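Local structure of catalase (Pseudomonas syringae, 1M7S) at residues Gly95-Gly107 / Val226-Thr238. The protein decomposes hydrogen peroxide into water and oxygen with a heme cofactor, protecting cells from peroxide damage. Numbering follows the deposited sequence.
Sequences GNHSPETLRDPHG and VAQVQSKDYSHLT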
loop_
_atom_site.group_PDB
_atom_site.type_symbol
_atom_site.label_atom_id
_atom_site.label_comp_id
_atom_site.label_asym_id
_atom_site.label_seq_id
_atom_site.Cartn_x
_atom_site.Cartn_y
_atom_site.Cartn_z
ATOM N N GLY A 95 19.175 10.962 0.010
ATOM C CA GLY A 95 17.954 10.829 0.779
ATOM C C GLY A 95 17.735 11.831 1.902
ATOM O O GLY A 95 18.409 12.858 2.049
ATOM N N ASN A 96 16.683 11.565 2.710
ATOM C CA ASN A 96 16.419 12.469 3.819
ATOM C C ASN A 96 17.597 12.471 4.795
ATOM O O ASN A 96 18.288 11.489 5.075
ATOM C CB ASN A 96 15.273 12.141 4.764
ATOM C CG ASN A 96 14.229 11.301 4.075
ATOM O OD1 ASN A 96 13.410 11.841 3.329
ATOM N ND2 ASN A 96 14.284 10.006 4.303
ATOM N N HIS A 97 17.768 13.685 5.316
ATOM C CA HIS A 97 18.840 13.922 6.245
ATOM C C HIS A 97 20.163 13.702 5.546
ATOM O O HIS A 97 21.110 13.904 6.298
ATOM C CB HIS A 97 18.674 13.048 7.481
ATOM C CG HIS A 97 17.429 13.395 8.248
ATOM N ND1 HIS A 97 16.781 12.521 9.091
ATOM C CD2 HIS A 97 16.696 14.549 8.302
ATOM C CE1 HIS A 97 15.722 13.122 9.605
ATOM N NE2 HIS A 97 15.618 14.352 9.152
ATOM N N SER A 98 20.310 13.713 4.229
ATOM C CA SER A 98 21.621 13.794 3.602
ATOM C C SER A 98 22.117 15.228 3.798
ATOM O O SER A 98 21.286 16.156 3.853
ATOM C CB SER A 98 21.524 13.514 2.100
ATOM O OG SER A 98 20.627 14.396 1.391
ATOM N N PRO A 99 23.413 15.444 3.874
ATOM C CA PRO A 99 24.020 16.728 4.045
ATOM C C PRO A 99 23.555 17.668 2.948
ATOM O O PRO A 99 23.621 17.335 1.771
ATOM C CB PRO A 99 25.561 16.554 3.933
ATOM C CG PRO A 99 25.684 15.081 4.337
ATOM C CD PRO A 99 24.433 14.357 3.827
ATOM N N GLU A 100 23.141 18.882 3.304
ATOM C CA GLU A 100 22.680 19.848 2.316
ATOM C C GLU A 100 23.863 20.473 1.597
ATOM O O GLU A 100 23.694 21.124 0.564
ATOM C CB GLU A 100 21.683 20.846 2.979
ATOM C CG GLU A 100 20.325 20.156 3.218
ATOM C CD GLU A 100 19.330 21.020 3.963
ATOM O OE1 GLU A 100 18.099 20.798 3.927
ATOM O OE2 GLU A 100 19.714 21.990 4.665
ATOM N N THR A 101 25.112 20.209 2.006
ATOM C CA THR A 101 26.340 20.581 1.331
ATOM C C THR A 101 26.737 19.671 0.173
ATOM O O THR A 101 27.675 19.974 -0.592
ATOM C CB THR A 101 27.554 20.501 2.309
ATOM O OG1 THR A 101 27.359 19.405 3.234
ATOM C CG2 THR A 101 27.680 21.777 3.100
ATOM N N LEU A 102 26.023 18.578 -0.077
ATOM C CA LEU A 102 26.408 17.687 -1.175
ATOM C C LEU A 102 26.201 18.379 -2.524
ATOM O O LEU A 102 25.210 19.104 -2.702
ATOM C CB LEU A 102 25.628 16.385 -1.131
ATOM C CG LEU A 102 25.869 15.505 0.119
ATOM C CD1 LEU A 102 25.216 14.140 -0.176
ATOM C CD2 LEU A 102 27.330 15.357 0.430
ATOM N N ARG A 103 27.163 18.202 -3.398
ATOM C CA ARG A 103 27.150 18.822 -4.728
ATOM C C ARG A 103 25.965 18.332 -5.541
ATOM O O ARG A 103 25.820 17.127 -5.732
ATOM C CB ARG A 103 28.463 18.500 -5.476
ATOM C CG ARG A 103 28.414 19.096 -6.927
ATOM C CD ARG A 103 29.774 18.745 -7.593
ATOM N NE ARG A 103 30.840 19.263 -6.714
ATOM C CZ ARG A 103 31.126 20.572 -6.674
ATOM N NH1 ARG A 103 30.539 21.553 -7.378
ATOM N NH2 ARG A 103 32.069 20.911 -5.820
ATOM N N ASP A 104 25.120 19.226 -6.076
ATOM C CA ASP A 104 23.960 18.784 -6.859
ATOM C C ASP A 104 23.268 20.038 -7.390
ATOM O O ASP A 104 23.491 21.134 -6.850
ATOM C CB ASP A 104 22.931 18.199 -5.860
ATOM C CG ASP A 104 22.603 16.726 -5.914
ATOM O OD1 ASP A 104 21.804 16.238 -5.044
ATOM O OD2 ASP A 104 23.118 16.003 -6.812
ATOM N N PRO A 105 22.369 19.878 -8.341
ATOM C CA PRO A 105 21.437 20.932 -8.732
ATOM C C PRO A 105 20.496 21.036 -7.530
ATOM O O PRO A 105 20.452 20.121 -6.656
ATOM C CB PRO A 105 20.589 20.410 -9.913
ATOM C CG PRO A 105 21.294 19.105 -10.238
ATOM C CD PRO A 105 21.989 18.613 -8.954
ATOM N N HIS A 106 19.735 22.109 -7.403
ATOM C CA HIS A 106 18.760 22.252 -6.322
ATOM C C HIS A 106 17.394 22.576 -6.924
ATOM O O HIS A 106 17.302 23.457 -7.792
ATOM C CB HIS A 106 19.182 23.303 -5.281
ATOM C CG HIS A 106 20.329 22.735 -4.488
ATOM N ND1 HIS A 106 21.642 22.891 -4.892
ATOM C CD2 HIS A 106 20.308 21.940 -3.373
ATOM C CE1 HIS A 106 22.410 22.236 -4.027
ATOM N NE2 HIS A 106 21.629 21.682 -3.120
ATOM N N GLY A 107 16.383 21.890 -6.397
ATOM C CA GLY A 107 15.000 22.113 -6.845
ATOM C C GLY A 107 14.461 23.427 -6.279
ATOM O O GLY A 107 14.792 23.801 -5.147
ATOM N N VAL A 226 32.684 24.503 1.614
ATOM C CA VAL A 226 31.735 23.389 1.745
ATOM C C VAL A 226 32.156 22.448 2.872
ATOM O O VAL A 226 31.364 22.078 3.744
ATOM C CB VAL A 226 31.704 22.629 0.402
ATOM C CG1 VAL A 226 31.090 21.238 0.538
ATOM C CG2 VAL A 226 30.940 23.488 -0.599
ATOM N N ALA A 227 33.441 22.075 2.875
ATOM C CA ALA A 227 33.918 21.125 3.902
ATOM C C ALA A 227 33.791 21.735 5.282
ATOM O O ALA A 227 33.354 21.134 6.281
ATOM C CB ALA A 227 35.338 20.736 3.484
ATOM N N GLN A 228 34.173 23.022 5.439
ATOM C CA GLN A 228 34.032 23.712 6.709
ATOM C C GLN A 228 32.592 23.745 7.182
ATOM O O GLN A 228 32.335 23.457 8.352
ATOM C CB GLN A 228 34.540 25.166 6.572
ATOM C CG GLN A 228 34.682 25.835 7.926
ATOM C CD GLN A 228 35.686 26.973 7.818
ATOM O OE1 GLN A 228 36.634 26.988 7.022
ATOM N NE2 GLN A 228 35.477 27.962 8.673
ATOM N N VAL A 229 31.601 24.009 6.327
ATOM C CA VAL A 229 30.195 24.028 6.706
ATOM C C VAL A 229 29.713 22.629 7.092
ATOM O O VAL A 229 29.133 22.403 8.171
ATOM C CB VAL A 229 29.274 24.555 5.575
ATOM C CG1 VAL A 229 27.783 24.302 5.838
ATOM C CG2 VAL A 229 29.444 26.059 5.332
ATOM N N GLN A 230 30.082 21.654 6.256
ATOM C CA GLN A 230 29.663 20.261 6.435
ATOM C C GLN A 230 30.209 19.664 7.720
ATOM O O GLN A 230 29.651 18.741 8.340
ATOM C CB GLN A 230 30.099 19.389 5.236
ATOM C CG GLN A 230 29.531 17.949 5.316
ATOM C CD GLN A 230 29.786 17.140 4.079
ATOM O OE1 GLN A 230 29.332 17.579 3.001
ATOM N NE2 GLN A 230 30.495 16.004 4.147
ATOM N N SER A 231 31.353 20.176 8.158
ATOM C CA SER A 231 31.963 19.696 9.411
ATOM C C SER A 231 31.048 19.862 10.619
ATOM O O SER A 231 31.102 19.090 11.594
ATOM C CB SER A 231 33.294 20.414 9.669
ATOM O OG SER A 231 33.106 21.747 10.109
ATOM N N LYS A 232 30.239 20.898 10.637
ATOM C CA LYS A 232 29.332 21.185 11.714
ATOM C C LYS A 232 27.860 21.239 11.340
ATOM O O LYS A 232 27.056 21.315 12.282
ATOM C CB LYS A 232 29.606 22.576 12.308
ATOM C CG LYS A 232 31.008 23.147 12.203
ATOM C CD LYS A 232 31.647 23.397 13.557
ATOM C CE LYS A 232 31.881 22.108 14.322
ATOM N NZ LYS A 232 33.072 22.214 15.209
ATOM N N ASP A 233 27.445 21.278 10.074
ATOM C CA ASP A 233 26.017 21.503 9.822
ATOM C C ASP A 233 25.613 20.674 8.610
ATOM O O ASP A 233 26.067 21.106 7.564
ATOM C CB ASP A 233 25.781 22.981 9.532
ATOM C CG ASP A 233 24.334 23.412 9.447
ATOM O OD1 ASP A 233 23.455 22.527 9.462
ATOM O OD2 ASP A 233 24.040 24.624 9.428
ATOM N N TYR A 234 24.825 19.630 8.792
ATOM C CA TYR A 234 24.398 18.855 7.619
ATOM C C TYR A 234 23.073 19.392 7.130
ATOM O O TYR A 234 22.518 18.894 6.161
ATOM C CB TYR A 234 24.370 17.354 7.972
ATOM C CG TYR A 234 23.273 16.976 8.933
ATOM C CD1 TYR A 234 22.059 16.516 8.462
ATOM C CD2 TYR A 234 23.445 17.115 10.307
ATOM C CE1 TYR A 234 21.017 16.194 9.326
ATOM C CE2 TYR A 234 22.405 16.834 11.184
ATOM C CZ TYR A 234 21.217 16.357 10.677
ATOM O OH TYR A 234 20.190 16.063 11.556
ATOM N N SER A 235 22.537 20.480 7.729
ATOM C CA SER A 235 21.248 21.038 7.274
ATOM C C SER A 235 21.412 22.557 7.105
ATOM O O SER A 235 20.501 23.301 7.463
ATOM C CB SER A 235 20.112 20.816 8.274
ATOM O OG SER A 235 19.793 19.429 8.440
ATOM N N HIS A 236 22.464 22.940 6.379
ATOM C CA HIS A 236 22.758 24.383 6.286
ATOM C C HIS A 236 21.729 25.150 5.455
ATOM O O HIS A 236 21.391 26.292 5.854
ATOM C CB HIS A 236 24.163 24.667 5.839
ATOM C CG HIS A 236 24.448 24.717 4.386
ATOM N ND1 HIS A 236 24.457 23.573 3.606
ATOM C CD2 HIS A 236 24.693 25.739 3.540
ATOM C CE1 HIS A 236 24.719 23.873 2.346
ATOM N NE2 HIS A 236 24.866 25.188 2.288
ATOM N N LEU A 237 21.171 24.518 4.450
ATOM C CA LEU A 237 20.186 25.237 3.635
ATOM C C LEU A 237 18.879 25.335 4.402
ATOM O O LEU A 237 18.265 26.404 4.342
ATOM C CB LEU A 237 19.957 24.505 2.304
ATOM C CG LEU A 237 21.262 24.359 1.477
ATOM C CD1 LEU A 237 20.969 23.486 0.232
ATOM C CD2 LEU A 237 21.826 25.683 1.010
ATOM N N THR A 238 18.460 24.277 5.106
ATOM C CA THR A 238 17.191 24.395 5.858
ATOM C C THR A 238 17.324 25.442 6.967
ATOM O O THR A 238 16.420 26.277 7.250
ATOM C CB THR A 238 16.768 23.037 6.453
ATOM O OG1 THR A 238 16.436 22.117 5.384
ATOM C CG2 THR A 238 15.521 23.176 7.317
HETATM O O HOH W 1 24.446 21.323 5.167
#
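P99 and E100 lie against Y234 and S235, in the linker between two helices, and the backbones join where E100 N donates to Y234 O (2.9 Å). From there the E100 side chain runs extended to the start of helix 236-246. Its carboxylate takes two bonds from T238: OG1 gives to the syn lone pair of OE1 (2.6 Å), and the backbone N of T238 reaches OE2 at 2.6 Å, 26° out of the carboxylate plane. Accepting the amide hydrogen of T238, a carboxylate at this N-terminal turn would probably be stabilised by the helix dipole. L237 CG packs against E100 CB, and L237 CD1 reaches on to H106 NE2 (3.9 Å). Next along the loop, T101 OG1 donates to Q230 OE1 (2.7 Å). The threonine's chi1 of 35° sends CG2 the other way, against V229 CG1 and the H236 ring. One water ties D233 O to H236 N and ND1; H236 NE2 bonds P182 O. Q230 NE2 bonds Q230 O of the second subunit and Y234 OH its D153, so the contact borders an interface. The loop between beta-barrel strands 82-90 and 107-114, running on to heme-touching G107, is thus tied to helices 223-232 and 236-246.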